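Local coordinates for protein bile salt hydrolase/transferase (Clostridium perfringens, PDB 2RLC) that hydrolyses the amide bond of glycine- and taurine-conjugated bile salts, releasing free bile acids, and can also join bile acids to amines, at residues Y193-E198 against Q211-V216. Sequence-based numbering, arbitrary orientation.
With GLY (glycine), chain E.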
# COMPACT_ATOMS: atom_id res chain seq x y z
N TYR A 193 -12.41 -5.46 -9.91
CA TYR A 193 -12.38 -6.92 -9.84
C TYR A 193 -11.93 -7.52 -11.17
O TYR A 193 -11.33 -8.60 -11.21
CB TYR A 193 -13.74 -7.49 -9.43
CG TYR A 193 -14.37 -6.79 -8.24
CD1 TYR A 193 -13.66 -6.64 -7.04
CD2 TYR A 193 -15.66 -6.28 -8.32
CE1 TYR A 193 -14.23 -5.99 -5.96
CE2 TYR A 193 -16.24 -5.63 -7.23
CZ TYR A 193 -15.52 -5.49 -6.06
OH TYR A 193 -16.08 -4.85 -4.98
N ASN A 194 -12.23 -6.81 -12.26
CA ASN A 194 -11.86 -7.25 -13.60
C ASN A 194 -10.39 -7.01 -13.89
O ASN A 194 -9.83 -5.96 -13.55
CB ASN A 194 -12.72 -6.53 -14.65
CG ASN A 194 -14.15 -7.01 -14.66
OD1 ASN A 194 -15.07 -6.26 -14.35
ND2 ASN A 194 -14.36 -8.27 -15.02
N GLN A 195 -9.76 -8.00 -14.52
CA GLN A 195 -8.35 -7.95 -14.86
C GLN A 195 -7.99 -6.71 -15.70
O GLN A 195 -8.75 -6.31 -16.58
CB GLN A 195 -7.94 -9.23 -15.60
CG GLN A 195 -6.47 -9.31 -16.05
CD GLN A 195 -5.49 -9.56 -14.92
OE1 GLN A 195 -5.76 -9.27 -13.75
NE2 GLN A 195 -4.32 -10.09 -15.27
N VAL A 196 -6.84 -6.12 -15.38
CA VAL A 196 -6.22 -5.10 -16.22
C VAL A 196 -5.02 -5.76 -16.90
O VAL A 196 -3.95 -5.87 -16.29
CB VAL A 196 -5.79 -3.85 -15.41
CG1 VAL A 196 -5.27 -2.75 -16.35
CG2 VAL A 196 -6.94 -3.31 -14.57
N PRO A 197 -5.19 -6.22 -18.15
CA PRO A 197 -4.16 -7.02 -18.82
C PRO A 197 -2.94 -6.23 -19.30
O PRO A 197 -1.84 -6.81 -19.38
CB PRO A 197 -4.90 -7.64 -20.00
CG PRO A 197 -6.01 -6.71 -20.29
CD PRO A 197 -6.38 -6.04 -19.00
N GLU A 198 -3.11 -4.95 -19.61
CA GLU A 198 -2.00 -4.15 -20.15
C GLU A 198 -2.04 -2.67 -19.78
O GLU A 198 -3.09 -2.13 -19.42
CB GLU A 198 -1.88 -4.33 -21.68
CG GLU A 198 -2.82 -3.45 -22.52
CD GLU A 198 -4.24 -3.99 -22.61
OE1 GLU A 198 -4.41 -5.22 -22.76
OE2 GLU A 198 -5.19 -3.18 -22.54
N GLN A 211 -3.16 -12.72 -12.79
CA GLN A 211 -4.50 -12.22 -12.53
C GLN A 211 -4.54 -11.40 -11.24
O GLN A 211 -3.76 -11.65 -10.32
CB GLN A 211 -5.49 -13.39 -12.43
CG GLN A 211 -5.76 -14.11 -13.75
CD GLN A 211 -6.58 -13.29 -14.73
OE1 GLN A 211 -7.36 -12.42 -14.35
NE2 GLN A 211 -6.41 -13.57 -16.02
N GLY A 212 -5.44 -10.42 -11.19
CA GLY A 212 -5.68 -9.64 -9.97
C GLY A 212 -5.10 -8.24 -9.95
O GLY A 212 -5.07 -7.59 -8.90
N THR A 213 -4.66 -7.75 -11.10
CA THR A 213 -4.01 -6.44 -11.19
C THR A 213 -4.94 -5.26 -10.84
O THR A 213 -4.48 -4.19 -10.47
CB THR A 213 -3.39 -6.20 -12.58
OG1 THR A 213 -4.38 -6.39 -13.59
CG2 THR A 213 -2.24 -7.18 -12.81
N GLY A 214 -6.25 -5.48 -10.97
CA GLY A 214 -7.24 -4.45 -10.68
C GLY A 214 -7.37 -4.10 -9.20
O GLY A 214 -7.78 -2.99 -8.86
N LEU A 215 -7.02 -5.05 -8.34
CA LEU A 215 -7.14 -4.88 -6.89
C LEU A 215 -5.86 -4.42 -6.20
O LEU A 215 -5.81 -4.35 -4.97
CB LEU A 215 -7.66 -6.16 -6.23
CG LEU A 215 -9.15 -6.51 -6.30
CD1 LEU A 215 -9.43 -7.73 -5.42
CD2 LEU A 215 -10.05 -5.35 -5.90
N VAL A 216 -4.82 -4.13 -6.98
CA VAL A 216 -3.57 -3.62 -6.42
C VAL A 216 -3.85 -2.33 -5.66
O VAL A 216 -4.46 -1.40 -6.20
CB VAL A 216 -2.48 -3.45 -7.52
CG1 VAL A 216 -1.25 -2.75 -6.97
CG2 VAL A 216 -2.10 -4.82 -8.10
N GLY E . -2.41 -17.59 -11.04
CA GLY E . -1.71 -17.71 -12.30
C GLY E . -1.45 -16.37 -12.93
O GLY E . -2.38 -15.53 -12.96
OXT GLY E . -0.32 -16.15 -13.41
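Gln-195 and Thr-213 lead a loop-to-loop contact, mainly polar, at the base of an arm; the centre of the contact lies about 30 Å from the centre of the chain. Residues 193-198 run into strand 198-201, and residues 211-216 return from strand 204-207 toward helix 224-242. The side-chain carbonyl of Gln-195 serves as acceptor for two successive backbone amides: OE1 takes the N-H of Gly-212 at 2.8 Å, a rather bent bond (139°), and the straighter N-H of Thr-213, whose N lies 3.2 Å from the same OE1. The donors approach from opposite faces of the amide plane. Behind this grip, Gln-195 NE2 donates to the carbonyl of Gly-210, so both ends of the amide are held and its rotation is fixed. The Gln-211 amide stacks on it, the planes 25° apart, with Gln-211 OE1 3.5 Å from Gln-195 CD. In the reverse direction, Thr-213 OG1 donates to the carbonyl O of Val-196 at 2.8 Å; a chi1 of 55° sets the hydroxyl between its own N and carbonyl carbon, turned to the opposing backbone. Gly-214 CA lies 4.2 Å from Asn-194 O, and a CB there would run into that oxygen. At the other end Leu-215 CD2 lies 4.0 Å from Tyr-193 CD1, oblique to the ring, while the tyrosine hydroxyl bonds Asp-236 of helix 224-242. Two neighbouring subunits border the contact: Arg-266 of one packs on Asn-194 and Phe-199 of the other on Tyr-193, consistent with an arm used in tetramer assembly. Gln-211 N also donates to O of a bound glycine at 2.9 Å, away from the catalytic pocket. Side chain-to-backbone bonding in both directions thus clasps two irregular loops without strand pairing between them.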